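Aspartate aminotransferase (Thermotoga maritima, PDB 1O4S) catalyses the reversible transfer of the amino group of L-aspartate to 2-oxoglutarate, giving oxaloacetate and L-glutamate, with pyridoxal 5'-phosphate as cofactor. Local coordinates at residues B[49-54]-B[249-254]; B[70-75]-B[280-285]; B[103-108]-B[263-268]; B[238-243]-B[257-262]. One frame throughout, in Å; residues are numbered along the deposited sequence.

Interaction 1: B[49-54]-B[249-254]. With PLP (pyridoxal-5'-phosphate), chain M.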
# COMPACT_ATOMS: atom_id res chain seq x y z
N GLY B 49 -17.95 -6.99 -5.35
CA GLY B 49 -17.55 -6.90 -3.97
C GLY B 49 -17.62 -5.51 -3.36
O GLY B 49 -16.96 -5.25 -2.34
N GLU B 50 -18.40 -4.60 -3.98
CA GLU B 50 -18.54 -3.22 -3.48
C GLU B 50 -19.96 -2.71 -3.63
O GLU B 50 -20.61 -3.04 -4.62
CB GLU B 50 -17.59 -2.24 -4.22
CG GLU B 50 -17.93 -1.99 -5.68
CD GLU B 50 -16.80 -1.35 -6.48
OE1 GLU B 50 -16.01 -0.58 -5.88
OE2 GLU B 50 -16.74 -1.62 -7.71
N PRO B 51 -20.41 -1.86 -2.70
CA PRO B 51 -21.75 -1.29 -2.80
C PRO B 51 -21.93 -0.44 -4.05
O PRO B 51 -20.98 0.15 -4.59
CB PRO B 51 -21.92 -0.50 -1.48
CG PRO B 51 -20.85 -1.03 -0.59
CD PRO B 51 -19.71 -1.40 -1.48
N ASP B 52 -23.15 -0.41 -4.54
CA ASP B 52 -23.48 0.38 -5.73
C ASP B 52 -24.00 1.78 -5.34
O ASP B 52 -24.98 2.27 -5.89
CB ASP B 52 -24.54 -0.38 -6.55
CG ASP B 52 -25.81 -0.68 -5.76
OD1 ASP B 52 -25.72 -1.09 -4.59
OD2 ASP B 52 -26.95 -0.57 -6.23
N PHE B 53 -23.44 2.37 -4.30
CA PHE B 53 -23.87 3.67 -3.85
C PHE B 53 -22.65 4.57 -4.11
O PHE B 53 -21.52 4.10 -4.19
CB PHE B 53 -24.23 3.65 -2.36
CG PHE B 53 -25.63 3.19 -2.08
CD1 PHE B 53 -26.57 4.05 -1.53
CD2 PHE B 53 -26.02 1.89 -2.35
CE1 PHE B 53 -27.88 3.62 -1.28
CE2 PHE B 53 -27.32 1.46 -2.10
CZ PHE B 53 -28.24 2.33 -1.57
N PRO B 54 -22.89 5.86 -4.26
CA PRO B 54 -21.78 6.81 -4.41
C PRO B 54 -21.17 7.02 -3.07
O PRO B 54 -21.74 6.62 -2.05
CB PRO B 54 -22.46 8.11 -4.92
CG PRO B 54 -23.92 8.01 -4.53
CD PRO B 54 -24.21 6.54 -4.31
N SER B 249 -19.61 2.98 1.27
CA SER B 249 -19.44 2.84 -0.15
C SER B 249 -18.28 3.72 -0.64
O SER B 249 -18.44 4.53 -1.57
CB SER B 249 -20.72 3.19 -0.88
OG SER B 249 -20.74 2.56 -2.14
N MET B 250 -17.14 3.58 0.03
CA MET B 250 -15.95 4.36 -0.26
C MET B 250 -14.80 3.47 -0.71
O MET B 250 -13.67 3.75 -0.42
CB MET B 250 -15.56 5.19 0.96
CG MET B 250 -16.49 6.36 1.18
SD MET B 250 -16.14 7.25 2.71
CE MET B 250 -14.44 7.80 2.46
N THR B 251 -15.12 2.38 -1.43
CA THR B 251 -14.12 1.36 -1.79
C THR B 251 -12.91 1.93 -2.53
O THR B 251 -11.80 1.54 -2.23
CB THR B 251 -14.73 0.24 -2.68
OG1 THR B 251 -15.51 0.85 -3.69
CG2 THR B 251 -15.64 -0.69 -1.90
N GLY B 252 -13.13 2.84 -3.49
CA GLY B 252 -12.04 3.42 -4.25
C GLY B 252 -11.14 4.40 -3.49
O GLY B 252 -10.09 4.74 -3.97
N TRP B 253 -11.57 4.85 -2.31
CA TRP B 253 -10.79 5.74 -1.43
C TRP B 253 -9.61 5.04 -0.76
O TRP B 253 -8.59 5.68 -0.55
CB TRP B 253 -11.65 6.42 -0.38
CG TRP B 253 -12.57 7.42 -0.93
CD1 TRP B 253 -13.87 7.23 -1.33
CD2 TRP B 253 -12.29 8.80 -1.10
NE1 TRP B 253 -14.41 8.42 -1.73
CE2 TRP B 253 -13.45 9.39 -1.64
CE3 TRP B 253 -11.17 9.60 -0.87
CZ2 TRP B 253 -13.51 10.74 -1.95
CZ3 TRP B 253 -11.23 10.93 -1.19
CH2 TRP B 253 -12.40 11.49 -1.71
N ARG B 254 -9.74 3.73 -0.53
CA ARG B 254 -8.77 2.88 0.17
C ARG B 254 -8.42 3.40 1.55
O ARG B 254 -7.27 3.79 1.76
CB ARG B 254 -7.48 2.66 -0.66
CG ARG B 254 -7.68 2.55 -2.18
CD ARG B 254 -8.48 1.36 -2.68
NE ARG B 254 -8.04 0.11 -2.09
CZ ARG B 254 -8.71 -0.63 -1.21
NH1 ARG B 254 -9.91 -0.28 -0.79
NH2 ARG B 254 -8.16 -1.74 -0.73
N1 PLP M . -12.56 -8.29 3.95
C2 PLP M . -13.59 -8.76 3.17
C2A PLP M . -14.05 -10.16 3.48
C3 PLP M . -14.14 -7.98 2.14
O3 PLP M . -15.07 -8.42 1.46
C4 PLP M . -13.68 -6.68 1.92
C4A PLP M . -14.30 -5.81 0.81
C5 PLP M . -12.63 -6.23 2.76
C6 PLP M . -12.09 -7.05 3.75
C5A PLP M . -11.97 -4.87 2.71
O4P PLP M . -11.61 -4.20 1.52
P PLP M . -11.00 -2.72 1.53
O1P PLP M . -11.65 -2.14 0.33
O2P PLP M . -11.33 -2.04 2.80
O3P PLP M . -9.57 -3.04 1.32
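Thr251 lays its methyl against the CB of Glu50, with Thr251 CG2 3.4 Å from Glu50 CB, while its hydroxyl serves the end of the same glutamate. The two side chains cross at about a right angle. Thr251 OG1 occupies the crowded position between its backbone N and carbonyl carbon (chi1 46°) and donates to Glu50 OE1 at 2.7 Å, using the lone pair of OE1 that faces away from the other carboxylate oxygen. OE1 also accepts from the backbone N of Tyr74 of the second subunit, so two donors grip this one oxygen.

Ser249 OG, anti to its backbone N (chi1 -156°), donates to Phe53 O at 2.7 Å. The hydroxyl sits above the carbonyl plane, and the CB of Pro51 closes over it, 3.3 Å from Ser249 OG.

Arg254 takes no part in the contact with 49-54; its chain bends at chi2 and chi3 and presents its guanidinium edge to the cofactor phosphate. Arg254 NH1 reaches PLP O1P and Arg254 NH2 reaches PLP O3P, each at 2.8 Å, the second bond the straighter at 169°. NH1 also donates to Thr251 O at 3.0 Å, close to the guanidinium plane, which helps fix the rotation of the group. A leucine here removes the guanidinium with its charge, both phosphate bonds and the tie to Thr251 O, and would probably loosen the phosphate. This two-pronged arginine grip, joined by Ser245 OG, Ala110 N and Lys111 N of the same chain and by Tyr74 OH of the second subunit, is characteristic of the phosphate-binding site of class I aminotransferases.

Interaction 2: B[70-75]-B[280-285]; sequences GEVKYT and NTVAQY. With PLP (pyridoxal-5'-phosphate), chain J.
Thr75 and Gln284 meet tip to tip, whereas Thr75 and Thr281 slide past each other in opposite directions; these two relationships organise the contact. In the first, Gln284 runs extended beyond CG and its NE2 donates to Thr75 OG1 at 2.9 Å, with the hydroxyl near the amide plane (14° out of it). The amide is held at its other end too, because Gln284 OE1 accepts from Ile80 N, and NE2 also bonds to Ile279 O. In the second, the methyls touch, Thr75 CG2 lying 3.8 Å from Thr281 CG2. Thr281 OG1, anti to its carbonyl carbon and beside its backbone N (chi1 -47°), donates to Lys73 O at 2.7 Å from above the carbonyl plane. A valine at Thr75 takes away the OG1 acceptor, which would probably weaken the tie between loop and helix, although NE2 keeps Ile279 O.

Val72 crosses Val282 obliquely, bringing Val72 CG1 to 4.1 Å from Val282 CG2. The first turn of the helix is capped by Asn280, whose OD1 accepts in its carbonyl plane from Ala283 N at 2.9 Å. The CB of Tyr74 is directed away from segment 280-285, and its OH donates to O1P of the second subunit's PLP over a very short 2.4 Å. The oxygen lies at the ring edge; so short a distance is consistent with a strongly polarised hydroxyl. A loop held to an N-capped helix while delivering a tyrosine across the dimer interface to the partner's cofactor phosphate is typical of the shared active sites of class I aminotransferases.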
# COMPACT_ATOMS: atom_id res chain seq x y z
N GLY B 70 -4.99 22.95 -2.10
CA GLY B 70 -3.86 22.53 -2.91
C GLY B 70 -2.69 21.87 -2.18
O GLY B 70 -1.69 21.58 -2.81
N GLU B 71 -2.78 21.67 -0.87
CA GLU B 71 -1.72 21.10 -0.08
C GLU B 71 -2.01 19.65 0.23
O GLU B 71 -2.80 19.36 1.09
CB GLU B 71 -1.53 21.85 1.23
CG GLU B 71 -0.83 23.17 1.08
CD GLU B 71 0.58 23.05 0.50
OE1 GLU B 71 1.38 22.20 0.99
OE2 GLU B 71 0.87 23.79 -0.45
N VAL B 72 -1.32 18.76 -0.48
CA VAL B 72 -1.53 17.33 -0.36
C VAL B 72 -0.15 16.73 -0.12
O VAL B 72 0.62 16.42 -1.05
CB VAL B 72 -2.28 16.74 -1.60
CG1 VAL B 72 -2.60 15.27 -1.36
CG2 VAL B 72 -3.55 17.53 -1.91
N LYS B 73 0.14 16.58 1.17
CA LYS B 73 1.48 16.35 1.64
C LYS B 73 1.52 15.17 2.56
O LYS B 73 0.48 14.68 3.00
CB LYS B 73 2.05 17.61 2.35
CG LYS B 73 2.19 18.84 1.43
CD LYS B 73 3.26 18.58 0.32
CE LYS B 73 3.44 19.75 -0.66
NZ LYS B 73 3.90 21.03 -0.05
N TYR B 74 2.75 14.72 2.83
CA TYR B 74 2.93 13.59 3.70
C TYR B 74 2.28 13.88 5.08
O TYR B 74 2.28 15.02 5.54
CB TYR B 74 4.41 13.28 3.89
CG TYR B 74 5.17 12.67 2.71
CD1 TYR B 74 4.69 11.56 2.00
CD2 TYR B 74 6.42 13.14 2.38
CE1 TYR B 74 5.42 11.00 0.94
CE2 TYR B 74 7.17 12.60 1.37
CZ TYR B 74 6.67 11.53 0.63
OH TYR B 74 7.50 11.04 -0.37
N THR B 75 1.74 12.83 5.69
CA THR B 75 1.29 12.86 7.09
C THR B 75 2.05 11.81 7.91
O THR B 75 2.85 11.06 7.39
CB THR B 75 -0.22 12.56 7.21
OG1 THR B 75 -0.49 11.22 6.76
CG2 THR B 75 -1.00 13.41 6.33
N ASN B 280 -3.16 8.32 1.21
CA ASN B 280 -3.59 9.52 0.55
C ASN B 280 -4.25 10.52 1.52
O ASN B 280 -5.23 10.19 2.21
CB ASN B 280 -4.56 9.11 -0.56
CG ASN B 280 -5.05 10.28 -1.37
OD1 ASN B 280 -5.90 11.07 -0.92
ND2 ASN B 280 -4.59 10.37 -2.61
N THR B 281 -3.73 11.74 1.54
CA THR B 281 -4.19 12.72 2.53
C THR B 281 -5.63 13.14 2.30
O THR B 281 -6.37 13.37 3.27
CB THR B 281 -3.29 13.96 2.53
OG1 THR B 281 -1.92 13.54 2.55
CG2 THR B 281 -3.50 14.80 3.78
N VAL B 282 -6.01 13.31 1.04
CA VAL B 282 -7.41 13.61 0.74
C VAL B 282 -8.32 12.55 1.36
O VAL B 282 -9.32 12.89 2.00
CB VAL B 282 -7.69 13.78 -0.79
CG1 VAL B 282 -9.09 14.33 -1.00
CG2 VAL B 282 -6.66 14.69 -1.44
N ALA B 283 -7.98 11.28 1.15
CA ALA B 283 -8.73 10.16 1.69
C ALA B 283 -8.85 10.25 3.23
O ALA B 283 -9.88 9.95 3.81
CB ALA B 283 -8.06 8.82 1.28
N GLN B 284 -7.79 10.66 3.89
CA GLN B 284 -7.82 10.80 5.34
C GLN B 284 -8.85 11.81 5.74
O GLN B 284 -9.64 11.52 6.64
CB GLN B 284 -6.47 11.12 5.90
CG GLN B 284 -5.47 10.04 5.66
CD GLN B 284 -4.19 10.20 6.45
OE1 GLN B 284 -4.22 10.22 7.66
NE2 GLN B 284 -3.07 10.25 5.76
N TYR B 285 -8.88 12.96 5.08
CA TYR B 285 -9.90 13.94 5.40
C TYR B 285 -11.30 13.51 5.02
O TYR B 285 -12.26 13.80 5.76
CB TYR B 285 -9.54 15.33 4.85
CG TYR B 285 -8.44 15.93 5.72
CD1 TYR B 285 -7.11 15.88 5.32
CD2 TYR B 285 -8.72 16.47 6.97
CE1 TYR B 285 -6.10 16.38 6.11
CE2 TYR B 285 -7.71 16.98 7.76
CZ TYR B 285 -6.41 16.93 7.31
OH TYR B 285 -5.40 17.42 8.06
N1 PLP J . 13.02 7.26 -3.15
C2 PLP J . 13.68 8.28 -2.49
C2A PLP J . 15.18 8.10 -2.35
C3 PLP J . 12.95 9.41 -1.99
O3 PLP J . 13.54 10.30 -1.38
C4 PLP J . 11.54 9.52 -2.20
C4A PLP J . 10.66 10.69 -1.70
C5 PLP J . 10.94 8.45 -2.87
C6 PLP J . 11.68 7.34 -3.36
C5A PLP J . 9.47 8.43 -3.21
O4P PLP J . 8.48 8.55 -2.23
P PLP J . 6.95 8.41 -2.64
O1P PLP J . 6.44 9.60 -1.92
O2P PLP J . 6.83 8.34 -4.09
O3P PLP J . 6.61 7.12 -2.00

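Interaction 3: B[103-108]-B[263-268]; sequences QVVVTN and KVATAV
Ala265 is the first residue of helix segment 263-268 to meet strand 104-107, and its methyl points at the start of the strand. Ala265 CB rests 3.7 Å from Gln103 O, and the two CA atoms, Gln103 and Ala265, are 5.4 Å apart, the nearest pair of the two backbones. The amide of Gln103 itself leads off elsewhere, NE2 to Ser260 O and OE1 to Ser100 N. Ala265 O also faces the strand, with Val105 CG2 3.4 Å away; the same oxygen accepts from Ser269 OG.

Strand 104-107 is an outermost strand, within this chain, of the large mixed sheet of the PLP-binding domain in this fold type I enzyme. Helix 262-275 covers one face of it, the segment axes passing 8.1 Å apart at 29°, so they run in the same general direction at a clear tilt.

One turn later, Val268 carries the other half of the contact. Its CG1, anti to the backbone N (chi1 162°), approaches Val105 obliquely, and Val268 CG1 lies 3.8 Å from Val105 CG2. Val105 CG2 is itself anti to the carbonyl carbon, which sets this one methyl between Ala265 and Val268. Beyond it, Val268 also packs on Asn116 and Ala120 of helix 109-121.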
# COMPACT_ATOMS: atom_id res chain seq x y z
N GLN B 103 -3.53 3.26 19.53
CA GLN B 103 -3.89 1.87 19.26
C GLN B 103 -4.38 1.64 17.83
O GLN B 103 -4.66 0.52 17.46
CB GLN B 103 -5.00 1.42 20.22
CG GLN B 103 -4.53 1.21 21.63
CD GLN B 103 -5.64 0.73 22.56
OE1 GLN B 103 -6.20 1.53 23.29
NE2 GLN B 103 -5.95 -0.56 22.51
N VAL B 104 -4.51 2.72 17.06
CA VAL B 104 -5.12 2.72 15.72
C VAL B 104 -4.04 2.98 14.67
O VAL B 104 -3.20 3.85 14.84
CB VAL B 104 -6.19 3.83 15.58
CG1 VAL B 104 -6.81 3.89 14.12
CG2 VAL B 104 -7.28 3.68 16.66
N VAL B 105 -4.08 2.24 13.57
CA VAL B 105 -3.27 2.55 12.41
C VAL B 105 -4.20 2.62 11.22
O VAL B 105 -5.00 1.72 10.99
CB VAL B 105 -2.17 1.48 12.13
CG1 VAL B 105 -1.23 1.96 11.09
CG2 VAL B 105 -1.40 1.14 13.41
N VAL B 106 -4.07 3.68 10.46
CA VAL B 106 -4.88 3.92 9.29
C VAL B 106 -4.10 3.36 8.10
O VAL B 106 -2.91 3.61 7.97
CB VAL B 106 -5.15 5.43 9.14
CG1 VAL B 106 -5.83 5.74 7.79
CG2 VAL B 106 -5.99 5.92 10.33
N THR B 107 -4.79 2.60 7.26
CA THR B 107 -4.22 1.81 6.19
C THR B 107 -5.01 1.95 4.89
O THR B 107 -6.13 2.46 4.86
CB THR B 107 -4.28 0.31 6.60
OG1 THR B 107 -5.66 -0.09 6.80
CG2 THR B 107 -3.58 0.03 7.99
N ASN B 108 -4.42 1.49 3.81
CA ASN B 108 -5.05 1.52 2.49
C ASN B 108 -6.05 0.38 2.38
O ASN B 108 -5.73 -0.72 1.92
CB ASN B 108 -3.99 1.38 1.39
CG ASN B 108 -3.15 2.63 1.21
OD1 ASN B 108 -3.65 3.62 0.72
ND2 ASN B 108 -1.86 2.57 1.57
N LYS B 263 1.41 -2.07 21.55
CA LYS B 263 2.54 -2.86 21.07
C LYS B 263 2.34 -3.30 19.62
O LYS B 263 3.21 -3.06 18.78
CB LYS B 263 2.75 -4.08 21.99
CG LYS B 263 3.85 -5.04 21.55
CD LYS B 263 4.20 -6.09 22.62
CE LYS B 263 5.01 -7.25 22.01
NZ LYS B 263 5.34 -8.32 23.02
N VAL B 264 1.19 -3.91 19.31
CA VAL B 264 0.91 -4.39 17.97
C VAL B 264 0.72 -3.25 16.97
O VAL B 264 1.17 -3.34 15.84
CB VAL B 264 -0.30 -5.29 17.96
CG1 VAL B 264 -0.72 -5.64 16.54
CG2 VAL B 264 0.00 -6.54 18.75
N ALA B 265 0.05 -2.19 17.41
CA ALA B 265 -0.14 -0.99 16.62
C ALA B 265 1.20 -0.36 16.23
O ALA B 265 1.36 0.12 15.13
CB ALA B 265 -0.99 0.02 17.36
N THR B 266 2.15 -0.40 17.13
CA THR B 266 3.46 0.15 16.87
C THR B 266 4.20 -0.67 15.81
O THR B 266 4.83 -0.13 14.91
CB THR B 266 4.23 0.17 18.18
OG1 THR B 266 3.83 1.33 18.90
CG2 THR B 266 5.75 0.39 17.97
N ALA B 267 4.12 -1.99 15.93
CA ALA B 267 4.68 -2.88 14.94
C ALA B 267 3.99 -2.65 13.58
O ALA B 267 4.65 -2.49 12.55
CB ALA B 267 4.53 -4.34 15.39
N VAL B 268 2.66 -2.61 13.60
CA VAL B 268 1.89 -2.43 12.38
C VAL B 268 2.22 -1.11 11.71
O VAL B 268 2.33 -1.04 10.49
CB VAL B 268 0.38 -2.62 12.65
CG1 VAL B 268 -0.47 -2.01 11.55
CG2 VAL B 268 0.06 -4.09 12.86

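Interaction 4: B[238-243]-B[257-262]; sequences IVYING and YLISSE
Val239 and Leu258 press together on one face of the sheet, Val239 CG1 3.4 Å from Leu258 CD1, tighter than usual carbon contact. Leu258 has an unusual chi2 of 147°, and Val239 also packs on Ala117 and Leu121 of helix 109-121. On the other face Tyr240, Tyr257 and Ile259 gather beneath helix 81-95. Tyr240 lies alongside Ile259, with Ile259 CG1 at its ring edge. Tyr257 also lies beside Tyr240, the rings meeting at their edges, with Tyr240 CE2 4.0 Å from Tyr257 CE1. Tyr257 takes the crowded position between its backbone N and carbonyl carbon (chi1 56°), which folds its ring back over strand 238-243, so that Asn242 O sits over the ring centre and Tyr257 OH approaches Asn242 CB at 3.3 Å.

Between the faces runs an antiparallel pairing. Tyr240 N donates to Ile259 O at 2.8 Å, the N-H nearly straight (169°) and the donor nearly along the C=O axis, and Ile259 N returns the bond to Tyr240 O. The Asn242-Tyr257 pair is also bonded both ways but less evenly: Asn242 N to Tyr257 O is 3.2 Å, and Tyr257 N reaches Asn242 O at 2.9 Å from above its carbonyl plane. At one end Ser260 OG donates to Ile238 O at 2.7 Å, extending the pairing. At the polar margin Asn242 ND2 donates to Tyr240 OH at 3.0 Å, and weakly to Asp217, while its OD1 accepts from Gly243 N. The chemistry implies backbone polar groups paired between an aliphatic face and a mixed aromatic-polar one, and an Asn242 amide that these bonds probably fix in its flip.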
# COMPACT_ATOMS: atom_id res chain seq x y z
N ILE B 238 -6.19 -9.28 20.62
CA ILE B 238 -7.18 -8.91 19.59
C ILE B 238 -6.59 -7.96 18.58
O ILE B 238 -6.02 -6.95 18.95
CB ILE B 238 -8.41 -8.24 20.22
CG1 ILE B 238 -9.02 -9.12 21.32
CG2 ILE B 238 -9.44 -7.89 19.13
CD1 ILE B 238 -9.61 -10.44 20.82
N VAL B 239 -6.76 -8.28 17.30
CA VAL B 239 -6.48 -7.36 16.20
C VAL B 239 -7.82 -7.08 15.52
O VAL B 239 -8.41 -7.98 14.93
CB VAL B 239 -5.45 -7.94 15.18
CG1 VAL B 239 -5.21 -6.99 14.04
CG2 VAL B 239 -4.12 -8.27 15.87
N TYR B 240 -8.29 -5.86 15.62
CA TYR B 240 -9.57 -5.49 15.09
C TYR B 240 -9.38 -4.76 13.76
O TYR B 240 -8.60 -3.83 13.68
CB TYR B 240 -10.32 -4.64 16.12
CG TYR B 240 -11.64 -4.10 15.66
CD1 TYR B 240 -12.80 -4.90 15.71
CD2 TYR B 240 -11.75 -2.77 15.17
CE1 TYR B 240 -14.05 -4.37 15.28
CE2 TYR B 240 -12.97 -2.25 14.75
CZ TYR B 240 -14.12 -3.05 14.79
OH TYR B 240 -15.32 -2.52 14.41
N ILE B 241 -10.10 -5.21 12.73
CA ILE B 241 -10.00 -4.63 11.41
C ILE B 241 -11.35 -4.17 10.88
O ILE B 241 -12.34 -4.93 10.88
CB ILE B 241 -9.30 -5.61 10.44
CG1 ILE B 241 -7.86 -5.77 10.92
CG2 ILE B 241 -9.40 -5.11 8.99
CD1 ILE B 241 -7.07 -6.69 10.20
N ASN B 242 -11.38 -2.92 10.42
CA ASN B 242 -12.57 -2.31 9.82
C ASN B 242 -12.12 -1.21 8.84
O ASN B 242 -10.93 -1.05 8.57
CB ASN B 242 -13.50 -1.82 10.94
CG ASN B 242 -15.00 -1.84 10.55
OD1 ASN B 242 -15.36 -1.71 9.39
ND2 ASN B 242 -15.86 -1.97 11.56
N GLY B 243 -13.07 -0.50 8.26
CA GLY B 243 -12.79 0.62 7.38
C GLY B 243 -14.06 1.17 6.77
O GLY B 243 -15.16 0.84 7.22
N TYR B 257 -8.55 0.58 8.73
CA TYR B 257 -7.75 0.72 9.92
C TYR B 257 -7.68 -0.56 10.72
O TYR B 257 -8.47 -1.49 10.54
CB TYR B 257 -8.30 1.86 10.80
CG TYR B 257 -9.75 1.70 11.16
CD1 TYR B 257 -10.15 0.90 12.23
CD2 TYR B 257 -10.72 2.34 10.43
CE1 TYR B 257 -11.47 0.74 12.57
CE2 TYR B 257 -12.07 2.17 10.74
CZ TYR B 257 -12.43 1.38 11.81
OH TYR B 257 -13.76 1.26 12.14
N LEU B 258 -6.69 -0.57 11.61
CA LEU B 258 -6.46 -1.65 12.55
C LEU B 258 -6.43 -1.02 13.91
O LEU B 258 -5.87 0.07 14.09
CB LEU B 258 -5.12 -2.30 12.22
CG LEU B 258 -4.53 -3.36 13.15
CD1 LEU B 258 -3.77 -4.38 12.35
CD2 LEU B 258 -3.62 -2.73 14.23
N ILE B 259 -7.06 -1.70 14.87
CA ILE B 259 -6.96 -1.38 16.28
C ILE B 259 -6.47 -2.63 17.02
O ILE B 259 -7.03 -3.71 16.86
CB ILE B 259 -8.34 -0.95 16.85
CG1 ILE B 259 -9.04 0.06 15.93
CG2 ILE B 259 -8.16 -0.37 18.28
CD1 ILE B 259 -10.33 0.74 16.51
N SER B 260 -5.45 -2.48 17.85
CA SER B 260 -4.97 -3.56 18.70
C SER B 260 -4.32 -2.95 19.96
O SER B 260 -4.61 -1.83 20.30
CB SER B 260 -3.99 -4.46 17.91
OG SER B 260 -3.71 -5.68 18.58
N SER B 261 -3.48 -3.70 20.65
CA SER B 261 -2.63 -3.16 21.71
C SER B 261 -1.69 -2.13 21.13
O SER B 261 -1.46 -2.11 19.91
CB SER B 261 -1.82 -4.28 22.38
OG SER B 261 -1.01 -4.99 21.46
N GLU B 262 -1.15 -1.25 21.98
CA GLU B 262 -0.19 -0.24 21.55
C GLU B 262 1.05 -0.91 20.99
O GLU B 262 1.65 -0.40 20.04
CB GLU B 262 0.13 0.78 22.65
CG GLU B 262 -1.06 1.73 22.88
CD GLU B 262 -0.91 2.72 24.05
OE1 GLU B 262 -1.97 3.24 24.52
OE2 GLU B 262 0.25 2.97 24.49

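Interactions 3 and 4 share the large sheet: their centres are 7 Å apart, and Val105 N lies 2.9 Å from Leu258 O, a probable hydrogen bond joining strands 104-107 and 256-259. Chain continuity carries strand 238-243 of interaction 4 into the cofactor loop of interaction 1, although their centres stand 21 Å apart. Interactions 1 and 2 touch within one subunit where Trp253 CE3 meets Ala283 CA at 3.6 Å. They also complement each other across the dimer: Arg254 from interaction 1 and Tyr74 of the second subunit, the residue seen in interaction 2, bind the same PLP phosphate. The side chain of Val105 in interaction 3 is about 14 Å from PLP, yet Asn108 O lies 3.7 Å from Arg254 NH2.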